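PDB 5CWQ: designed helical repeat protein from Synthetic construct, which has no known natural function, being a computationally designed helical repeat protein probably made to explore new repeat architectures. Local coordinates for residues A[63-74]-A[103-114]; A[4-12]-A[49-57]. One frame throughout, in Å; residues are numbered along the deposited sequence.

Contact 1 (A[63-74]-A[103-114])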
loop_
_atom_site.group_PDB
_atom_site.type_symbol
_atom_site.label_atom_id
_atom_site.label_comp_id
_atom_site.label_asym_id
_atom_site.label_seq_id
_atom_site.Cartn_x
_atom_site.Cartn_y
_atom_site.Cartn_z
ATOM N N ALA A 63 -12.679 11.579 8.358
ATOM C CA ALA A 63 -11.922 11.268 7.154
ATOM C C ALA A 63 -10.629 12.078 7.101
ATOM O O ALA A 63 -9.566 11.543 6.783
ATOM C CB ALA A 63 -12.769 11.531 5.919
ATOM N N GLU A 64 -10.724 13.364 7.418
ATOM C CA GLU A 64 -9.555 14.235 7.415
ATOM C C GLU A 64 -8.585 13.826 8.519
ATOM O O GLU A 64 -7.370 13.874 8.335
ATOM C CB GLU A 64 -9.969 15.698 7.587
ATOM C CG GLU A 64 -8.839 16.696 7.369
ATOM C CD GLU A 64 -8.307 16.688 5.944
ATOM O OE1 GLU A 64 -8.967 16.103 5.057
ATOM O OE2 GLU A 64 -7.225 17.268 5.710
ATOM N N ARG A 65 -9.131 13.427 9.664
ATOM C CA ARG A 65 -8.322 12.902 10.757
ATOM C C ARG A 65 -7.524 11.686 10.301
ATOM O O ARG A 65 -6.341 11.557 10.616
ATOM C CB ARG A 65 -9.202 12.528 11.949
ATOM C CG ARG A 65 -9.253 13.575 13.048
ATOM C CD ARG A 65 -10.180 13.134 14.170
ATOM N NE ARG A 65 -11.585 13.362 13.839
ATOM C CZ ARG A 65 -12.606 12.705 14.384
ATOM N NH1 ARG A 65 -12.394 11.758 15.289
ATOM N NH2 ARG A 65 -13.847 12.992 14.016
ATOM N N ALA A 66 -8.179 10.798 9.560
ATOM C CA ALA A 66 -7.530 9.599 9.044
ATOM C C ALA A 66 -6.404 9.969 8.084
ATOM O O ALA A 66 -5.338 9.351 8.094
ATOM C CB ALA A 66 -8.548 8.696 8.350
ATOM N N SER A 67 -6.646 10.982 7.259
ATOM C CA SER A 67 -5.655 11.441 6.293
ATOM C C SER A 67 -4.442 12.036 7.002
ATOM O O SER A 67 -3.298 11.795 6.607
ATOM C CB SER A 67 -6.272 12.472 5.349
ATOM O OG SER A 67 -5.398 12.769 4.275
ATOM N N GLU A 68 -4.703 12.819 8.045
ATOM C CA GLU A 68 -3.641 13.397 8.860
ATOM C C GLU A 68 -2.788 12.292 9.468
ATOM O O GLU A 68 -1.562 12.393 9.512
ATOM C CB GLU A 68 -4.231 14.280 9.964
ATOM C CG GLU A 68 -4.867 15.569 9.455
ATOM C CD GLU A 68 -5.735 16.256 10.497
ATOM O OE1 GLU A 68 -5.700 15.843 11.676
ATOM O OE2 GLU A 68 -6.456 17.209 10.133
ATOM N N LYS A 69 -3.446 11.232 9.925
ATOM C CA LYS A 69 -2.744 10.106 10.522
ATOM C C LYS A 69 -1.982 9.313 9.463
ATOM O O LYS A 69 -0.889 8.810 9.726
ATOM C CB LYS A 69 -3.727 9.203 11.267
ATOM C CG LYS A 69 -4.270 9.833 12.542
ATOM C CD LYS A 69 -5.246 8.920 13.258
ATOM C CE LYS A 69 -5.765 9.570 14.533
ATOM N NZ LYS A 69 -6.667 8.671 15.305
ATOM N N ALA A 70 -2.557 9.211 8.268
ATOM C CA ALA A 70 -1.902 8.526 7.157
ATOM C C ALA A 70 -0.649 9.277 6.727
ATOM O O ALA A 70 0.377 8.670 6.417
ATOM C CB ALA A 70 -2.860 8.380 5.976
ATOM N N GLN A 71 -0.744 10.603 6.703
ATOM C CA GLN A 71 0.377 11.446 6.313
ATOM C C GLN A 71 1.532 11.278 7.291
ATOM O O GLN A 71 2.700 11.321 6.901
ATOM C CB GLN A 71 -0.051 12.916 6.250
ATOM C CG GLN A 71 1.053 13.875 5.833
ATOM C CD GLN A 71 1.568 13.600 4.433
ATOM O OE1 GLN A 71 0.851 13.051 3.594
ATOM N NE2 GLN A 71 2.814 13.976 4.176
ATOM N N ARG A 72 1.191 11.084 8.560
ATOM C CA ARG A 72 2.187 10.921 9.612
ATOM C C ARG A 72 2.945 9.605 9.445
ATOM O O ARG A 72 4.172 9.579 9.519
ATOM C CB ARG A 72 1.518 10.986 10.988
ATOM C CG ARG A 72 2.477 10.823 12.156
ATOM C CD ARG A 72 1.772 11.030 13.486
ATOM N NE ARG A 72 2.624 10.678 14.619
ATOM C CZ ARG A 72 2.258 10.786 15.893
ATOM N NH1 ARG A 72 1.051 11.240 16.207
ATOM N NH2 ARG A 72 3.101 10.438 16.857
ATOM N N VAL A 73 2.209 8.521 9.215
ATOM C CA VAL A 73 2.818 7.213 8.979
ATOM C C VAL A 73 3.713 7.275 7.747
ATOM O O VAL A 73 4.813 6.723 7.737
ATOM C CB VAL A 73 1.748 6.115 8.788
ATOM C CG1 VAL A 73 2.388 4.782 8.410
ATOM C CG2 VAL A 73 0.925 5.956 10.049
ATOM N N LEU A 74 3.224 7.954 6.715
ATOM C CA LEU A 74 3.964 8.135 5.475
ATOM C C LEU A 74 5.321 8.790 5.721
ATOM O O LEU A 74 6.352 8.289 5.273
ATOM C CB LEU A 74 3.137 8.975 4.498
ATOM C CG LEU A 74 3.833 9.490 3.237
ATOM C CD1 LEU A 74 4.427 8.347 2.446
ATOM C CD2 LEU A 74 2.850 10.271 2.384
ATOM N N ALA A 103 -0.165 3.678 3.290
ATOM C CA ALA A 103 -0.546 5.002 3.768
ATOM C C ALA A 103 -1.085 5.851 2.620
ATOM O O ALA A 103 -2.057 6.588 2.789
ATOM C CB ALA A 103 0.638 5.690 4.424
ATOM N N VAL A 104 -0.443 5.748 1.458
ATOM C CA VAL A 104 -0.884 6.464 0.262
ATOM C C VAL A 104 -2.266 5.987 -0.168
ATOM O O VAL A 104 -3.095 6.783 -0.607
ATOM C CB VAL A 104 0.113 6.281 -0.914
ATOM C CG1 VAL A 104 -0.475 6.794 -2.225
ATOM C CG2 VAL A 104 1.421 6.993 -0.624
ATOM N N LEU A 105 -2.509 4.686 -0.050
ATOM C CA LEU A 105 -3.803 4.126 -0.408
ATOM C C LEU A 105 -4.877 4.712 0.502
ATOM O O LEU A 105 -5.976 5.038 0.054
ATOM C CB LEU A 105 -3.784 2.600 -0.309
ATOM C CG LEU A 105 -5.097 1.887 -0.652
ATOM C CD1 LEU A 105 -5.514 2.163 -2.089
ATOM C CD2 LEU A 105 -4.966 0.394 -0.421
ATOM N N ALA A 106 -4.544 4.851 1.781
ATOM C CA ALA A 106 -5.454 5.458 2.741
ATOM C C ALA A 106 -5.735 6.908 2.353
ATOM O O ALA A 106 -6.877 7.360 2.419
ATOM C CB ALA A 106 -4.878 5.380 4.147
ATOM N N LEU A 107 -4.695 7.627 1.933
ATOM C CA LEU A 107 -4.854 9.013 1.498
ATOM C C LEU A 107 -5.761 9.103 0.274
ATOM O O LEU A 107 -6.556 10.033 0.147
ATOM C CB LEU A 107 -3.496 9.647 1.183
ATOM C CG LEU A 107 -2.563 9.918 2.366
ATOM C CD1 LEU A 107 -1.193 10.347 1.865
ATOM C CD2 LEU A 107 -3.142 10.974 3.290
ATOM N N ALA A 108 -5.632 8.137 -0.627
ATOM C CA ALA A 108 -6.453 8.095 -1.830
ATOM C C ALA A 108 -7.921 7.868 -1.477
ATOM O O ALA A 108 -8.804 8.556 -1.990
ATOM C CB ALA A 108 -5.957 7.007 -2.766
ATOM N N GLU A 109 -8.168 6.902 -0.595
ATOM C CA GLU A 109 -9.517 6.586 -0.136
ATOM C C GLU A 109 -10.202 7.804 0.479
ATOM O O GLU A 109 -11.362 8.088 0.183
ATOM C CB GLU A 109 -9.477 5.438 0.881
ATOM C CG GLU A 109 -9.055 4.089 0.289
ATOM C CD GLU A 109 -8.642 3.069 1.342
ATOM O OE1 GLU A 109 -8.298 3.471 2.473
ATOM O OE2 GLU A 109 -8.659 1.857 1.033
ATOM N N VAL A 110 -9.482 8.525 1.333
ATOM C CA VAL A 110 -10.037 9.720 1.962
ATOM C C VAL A 110 -10.321 10.786 0.908
ATOM O O VAL A 110 -11.374 11.422 0.927
ATOM C CB VAL A 110 -9.090 10.298 3.037
ATOM C CG1 VAL A 110 -9.607 11.641 3.549
ATOM C CG2 VAL A 110 -8.943 9.320 4.186
ATOM N N ALA A 111 -9.378 10.974 -0.009
ATOM C CA ALA A 111 -9.519 11.986 -1.048
ATOM C C ALA A 111 -10.774 11.737 -1.876
ATOM O O ALA A 111 -11.550 12.660 -2.130
ATOM C CB ALA A 111 -8.292 12.003 -1.938
ATOM N N CYS A 112 -10.974 10.487 -2.282
ATOM C CA CYS A 112 -12.140 10.120 -3.078
ATOM C C CYS A 112 -13.433 10.286 -2.286
ATOM O O CYS A 112 -14.404 10.859 -2.783
ATOM C CB CYS A 112 -12.019 8.678 -3.575
ATOM S SG CYS A 112 -10.684 8.409 -4.771
ATOM N N CYS A 113 -13.443 9.788 -1.053
ATOM C CA CYS A 113 -14.640 9.839 -0.218
ATOM C C CYS A 113 -15.031 11.276 0.114
ATOM O O CYS A 113 -16.216 11.603 0.179
ATOM C CB CYS A 113 -14.426 9.040 1.070
ATOM S SG CYS A 113 -14.348 7.246 0.827
ATOM N N ARG A 114 -14.032 12.129 0.328
ATOM C CA ARG A 114 -14.276 13.543 0.602
ATOM C C ARG A 114 -14.573 14.305 -0.689
ATOM O O ARG A 114 -15.033 15.445 -0.652
ATOM C CB ARG A 114 -13.076 14.169 1.322
ATOM C CG ARG A 114 -12.828 13.605 2.719
ATOM C CD ARG A 114 -11.635 14.261 3.409
ATOM N NE ARG A 114 -11.952 15.599 3.909
ATOM C CZ ARG A 114 -11.753 16.731 3.238
ATOM N NH1 ARG A 114 -11.225 16.717 2.020
ATOM N NH2 ARG A 114 -12.083 17.889 3.793
HETATM O O HOH W 1 -6.078 12.520 1.265
#
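Ser67 and Leu107 meet through a water as well as through their side chains. The backbone O of Leu107 accepts a hydrogen bond from the water at 2.8 Å, and Ser67 OG lies 3.1 Å from the same water, also hydrogen-bonded to it. With OG anti to the backbone N (chi1 -171°), the oxygen sits within reach of the water. OG also lies close beside the CD2 methyl of Leu107. That leucine is a knob in a hole formed by Ser67, Ala70, Gln71 and Leu74. Its CD2 branch reaches Ala70 CB at 3.7 Å. Its CD1 branch goes the other way, to Gln71 OE1 and to Leu74 CD2, and the two leucine side chains cross at about a right angle. The amide nitrogen of Gln71 is hydrogen-bonded to Glu75. Val110 is the second knob, set among Ala63, Glu64, Ala66 and Ser67. Its CG1 methyl lies 3.2 Å from the backbone O of Ala63, and its CG2 faces Ala66 CB at 4.2 Å. Between Ala70 and Ala103 the backbones come closest, with CA atoms 5.1 Å apart. There small alanine side chains let the helices come near: Ala103 CB rests against Ala70 O and Leu74 CB. At the other end Arg114 sets its CG and CD against Ala63 CB. Glu64 OE1 sits over one face of the guanidinium, 3.2 Å from Arg114 NE, with the two planes 62° apart. The oxygen lies well out of the guanidinium plane, so this salt bridge is electrostatic and not a hydrogen bond. The stronger partner of Arg114 is Glu119, in a salt bridge with NH1. No direct hydrogen bond joins the two segments. The antiparallel helices (158°) are therefore held chiefly by alanine-rich, knobs-into-holes packing, with one water bridge and one ion pair as the polar links.

Contact 2 (A[4-12]-A[49-57]). With PO4 (phosphate ion), chain E.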
loop_
_atom_site.group_PDB
_atom_site.type_symbol
_atom_site.label_atom_id
_atom_site.label_comp_id
_atom_site.label_asym_id
_atom_site.label_seq_id
_atom_site.Cartn_x
_atom_site.Cartn_y
_atom_site.Cartn_z
ATOM N N GLU A 4 -23.170 1.275 15.120
ATOM C CA GLU A 4 -22.688 0.649 16.345
ATOM C C GLU A 4 -21.665 -0.437 16.027
ATOM O O GLU A 4 -20.766 -0.707 16.824
ATOM C CB GLU A 4 -23.857 0.065 17.144
ATOM C CG GLU A 4 -23.456 -0.543 18.481
ATOM C CD GLU A 4 -24.652 -0.962 19.317
ATOM O OE1 GLU A 4 -25.719 -0.324 19.199
ATOM O OE2 GLU A 4 -24.523 -1.934 20.091
ATOM N N GLU A 5 -21.808 -1.060 14.861
ATOM C CA GLU A 5 -20.828 -2.035 14.395
ATOM C C GLU A 5 -19.547 -1.323 13.982
ATOM O O GLU A 5 -18.447 -1.842 14.170
ATOM C CB GLU A 5 -21.380 -2.847 13.222
ATOM C CG GLU A 5 -22.564 -3.725 13.578
ATOM C CD GLU A 5 -22.972 -4.640 12.442
ATOM O OE1 GLU A 5 -22.476 -4.445 11.311
ATOM O OE2 GLU A 5 -23.784 -5.558 12.681
ATOM N N LEU A 6 -19.701 -0.129 13.416
ATOM C CA LEU A 6 -18.560 0.668 12.983
ATOM C C LEU A 6 -17.810 1.240 14.180
ATOM O O LEU A 6 -16.603 1.463 14.112
ATOM C CB LEU A 6 -19.019 1.797 12.060
ATOM C CG LEU A 6 -19.637 1.356 10.730
ATOM C CD1 LEU A 6 -20.164 2.559 9.963
ATOM C CD2 LEU A 6 -18.630 0.585 9.887
ATOM N N GLU A 7 -18.527 1.478 15.273
ATOM C CA GLU A 7 -17.900 1.921 16.511
ATOM C C GLU A 7 -16.922 0.865 17.012
ATOM O O GLU A 7 -15.815 1.186 17.443
ATOM C CB GLU A 7 -18.955 2.214 17.579
ATOM C CG GLU A 7 -19.592 3.588 17.462
ATOM C CD GLU A 7 -18.615 4.716 17.736
ATOM O OE1 GLU A 7 -17.508 4.440 18.249
ATOM O OE2 GLU A 7 -18.951 5.880 17.436
ATOM N N ARG A 8 -17.339 -0.395 16.946
ATOM C CA ARG A 8 -16.493 -1.506 17.360
ATOM C C ARG A 8 -15.238 -1.571 16.496
ATOM O O ARG A 8 -14.136 -1.790 16.998
ATOM C CB ARG A 8 -17.257 -2.827 17.273
ATOM C CG ARG A 8 -16.594 -3.976 18.017
ATOM C CD ARG A 8 -17.040 -5.325 17.477
ATOM N NE ARG A 8 -16.548 -5.555 16.121
ATOM C CZ ARG A 8 -15.316 -5.962 15.826
ATOM N NH1 ARG A 8 -14.432 -6.185 16.790
ATOM N NH2 ARG A 8 -14.964 -6.143 14.560
ATOM N N GLU A 9 -15.415 -1.376 15.194
ATOM C CA GLU A 9 -14.303 -1.415 14.252
ATOM C C GLU A 9 -13.437 -0.164 14.373
ATOM O O GLU A 9 -12.215 -0.230 14.245
ATOM C CB GLU A 9 -14.821 -1.557 12.820
ATOM C CG GLU A 9 -15.613 -2.830 12.575
ATOM C CD GLU A 9 -16.196 -2.892 11.176
ATOM O OE1 GLU A 9 -15.774 -2.087 10.318
ATOM O OE2 GLU A 9 -17.079 -3.742 10.935
ATOM N N SER A 10 -14.081 0.974 14.619
ATOM C CA SER A 10 -13.379 2.246 14.745
ATOM C C SER A 10 -12.510 2.279 15.998
ATOM O O SER A 10 -11.347 2.680 15.947
ATOM C CB SER A 10 -14.378 3.403 14.772
ATOM O OG SER A 10 -13.713 4.649 14.862
ATOM N N GLU A 11 -13.083 1.861 17.121
ATOM C CA GLU A 11 -12.360 1.843 18.386
ATOM C C GLU A 11 -11.231 0.823 18.352
ATOM O O GLU A 11 -10.143 1.071 18.874
ATOM C CB GLU A 11 -13.313 1.538 19.541
ATOM C CG GLU A 11 -14.274 2.672 19.854
ATOM C CD GLU A 11 -15.188 2.355 21.019
ATOM O OE1 GLU A 11 -15.228 1.182 21.446
ATOM O OE2 GLU A 11 -15.865 3.282 21.512
ATOM N N GLU A 12 -11.494 -0.327 17.737
ATOM C CA GLU A 12 -10.480 -1.364 17.592
ATOM C C GLU A 12 -9.350 -0.879 16.692
ATOM O O GLU A 12 -8.184 -1.205 16.913
ATOM C CB GLU A 12 -11.095 -2.644 17.023
ATOM C CG GLU A 12 -10.105 -3.790 16.866
ATOM C CD GLU A 12 -10.738 -5.032 16.267
ATOM O OE1 GLU A 12 -11.962 -5.016 16.015
ATOM O OE2 GLU A 12 -10.011 -6.024 16.047
ATOM N N GLU A 49 -8.200 1.361 8.008
ATOM C CA GLU A 49 -9.468 0.958 8.601
ATOM C C GLU A 49 -10.268 2.185 9.032
ATOM O O GLU A 49 -11.472 2.259 8.800
ATOM C CB GLU A 49 -9.230 0.027 9.792
ATOM C CG GLU A 49 -10.470 -0.723 10.245
ATOM C CD GLU A 49 -10.186 -1.697 11.376
ATOM O OE1 GLU A 49 -8.996 -1.928 11.681
ATOM O OE2 GLU A 49 -11.154 -2.232 11.959
ATOM N N LEU A 50 -9.591 3.151 9.648
ATOM C CA LEU A 50 -10.234 4.393 10.071
ATOM C C LEU A 50 -10.802 5.156 8.877
ATOM O O LEU A 50 -11.892 5.725 8.953
ATOM C CB LEU A 50 -9.243 5.278 10.830
ATOM C CG LEU A 50 -8.778 4.764 12.194
ATOM C CD1 LEU A 50 -7.581 5.570 12.685
ATOM C CD2 LEU A 50 -9.909 4.817 13.208
ATOM N N ALA A 51 -10.058 5.168 7.778
ATOM C CA ALA A 51 -10.488 5.860 6.569
ATOM C C ALA A 51 -11.751 5.224 5.994
ATOM O O ALA A 51 -12.676 5.923 5.578
ATOM C CB ALA A 51 -9.374 5.856 5.534
ATOM N N ARG A 52 -11.784 3.897 5.976
ATOM C CA ARG A 52 -12.927 3.174 5.433
ATOM C C ARG A 52 -14.163 3.352 6.311
ATOM O O ARG A 52 -15.285 3.397 5.806
ATOM C CB ARG A 52 -12.590 1.691 5.273
ATOM C CG ARG A 52 -11.718 1.402 4.063
ATOM C CD ARG A 52 -11.363 -0.070 3.954
ATOM N NE ARG A 52 -11.026 -0.438 2.579
ATOM C CZ ARG A 52 -11.849 -1.048 1.727
ATOM N NH1 ARG A 52 -13.084 -1.390 2.086
ATOM N NH2 ARG A 52 -11.429 -1.328 0.501
ATOM N N VAL A 53 -13.956 3.455 7.621
ATOM C CA VAL A 53 -15.050 3.735 8.546
ATOM C C VAL A 53 -15.599 5.132 8.275
ATOM O O VAL A 53 -16.811 5.345 8.275
ATOM C CB VAL A 53 -14.598 3.621 10.025
ATOM C CG1 VAL A 53 -15.643 4.210 10.976
ATOM C CG2 VAL A 53 -14.328 2.172 10.385
ATOM N N ALA A 54 -14.697 6.084 8.049
ATOM C CA ALA A 54 -15.093 7.451 7.735
ATOM C C ALA A 54 -15.891 7.490 6.432
ATOM O O ALA A 54 -16.906 8.182 6.339
ATOM C CB ALA A 54 -13.869 8.350 7.636
ATOM N N CYS A 55 -15.424 6.739 5.437
ATOM C CA CYS A 55 -16.105 6.638 4.149
ATOM C C CYS A 55 -17.532 6.115 4.296
ATOM O O CYS A 55 -18.446 6.593 3.628
ATOM C CB CYS A 55 -15.324 5.721 3.199
ATOM S SG CYS A 55 -13.765 6.403 2.584
ATOM N N GLU A 56 -17.720 5.128 5.166
ATOM C CA GLU A 56 -19.030 4.510 5.339
ATOM C C GLU A 56 -19.971 5.420 6.124
ATOM O O GLU A 56 -21.187 5.384 5.930
ATOM C CB GLU A 56 -18.896 3.158 6.044
ATOM C CG GLU A 56 -20.216 2.406 6.180
ATOM C CD GLU A 56 -20.040 0.967 6.635
ATOM O OE1 GLU A 56 -18.993 0.360 6.324
ATOM O OE2 GLU A 56 -20.952 0.440 7.306
ATOM N N ARG A 57 -19.403 6.235 7.007
ATOM C CA ARG A 57 -20.187 7.169 7.811
ATOM C C ARG A 57 -20.454 8.471 7.064
ATOM O O ARG A 57 -21.402 9.190 7.375
ATOM C CB ARG A 57 -19.471 7.471 9.127
ATOM C CG ARG A 57 -19.457 6.312 10.107
ATOM C CD ARG A 57 -18.673 6.663 11.362
ATOM N NE ARG A 57 -18.837 5.664 12.413
ATOM C CZ ARG A 57 -18.155 5.659 13.556
ATOM N NH1 ARG A 57 -17.253 6.600 13.802
ATOM N NH2 ARG A 57 -18.374 4.708 14.454
HETATM P P PO4 E . -26.258 -0.996 14.195
HETATM O O1 PO4 E . -26.603 -1.313 12.760
HETATM O O2 PO4 E . -25.354 -2.072 14.746
HETATM O O3 PO4 E . -27.524 -0.941 15.017
HETATM O O4 PO4 E . -25.554 0.338 14.262
HETATM O O HOH W 2 -16.439 6.589 16.760
#
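Leu6 and Arg57 bury the most surface in this contact, followed by Val53. The arginine runs extended from CG to NE beside the leucine, with its CG 3.8 Å from Leu6 CD1. Both methyls of Leu6 also lie against the carboxylate end of Glu56, and Leu6 CD2 is 3.5 Å from Glu56 OE2. The guanidinium reaches past Leu6 to Glu7, where Arg57 NH2 and Glu7 OE2 form a salt bridge at 3.3 Å. Glu7 turns back to meet it through a bend at chi2 (-67°). A water lies in the guanidinium plane at its edge and accepts a hydrogen bond from Arg57 NH1 at 3.1 Å; it donates a weak one to Glu7 OE2. Val53 CG1 stands over one guanidinium face and touches Ser10 CB at 4.1 Å. With CG1 anti to the backbone N (chi1 167°), Val53 also meets Leu6 CB at 4.3 Å. Farther along, Leu50 CD2 packs on the backbone O of Ser10. Helix 5-30 thus lies antiparallel (154°) against one side of helix 33-57. Helix 60-86 packs on helix 33-57 through Ala51 and Ala54, and its Glu62 forms a second salt bridge with Arg57.

Overall arrangement
Contact 2 comes first along the chain, joining helices 5-30 and 33-57. Contact 1 then joins helices 60-86 and 90-114. Each is an antiparallel pairing of consecutive helices, and their centres are 14 Å apart on the same side of the chain's centre. Contact 2 lies at the surface near the N-terminus, whereas contact 1 is buried farther in. They meet directly: Ala54 packs on Ala63, and Ala51 on Val110. The disulfide Cys55-Cys113 ties helix 33-57 covalently to helix 90-114, and Cys112-Cys170 carries the linkage on to helix 147-171. The helix pairs thus pack on one another and are cross-linked, in keeping with a designed helical repeat protein.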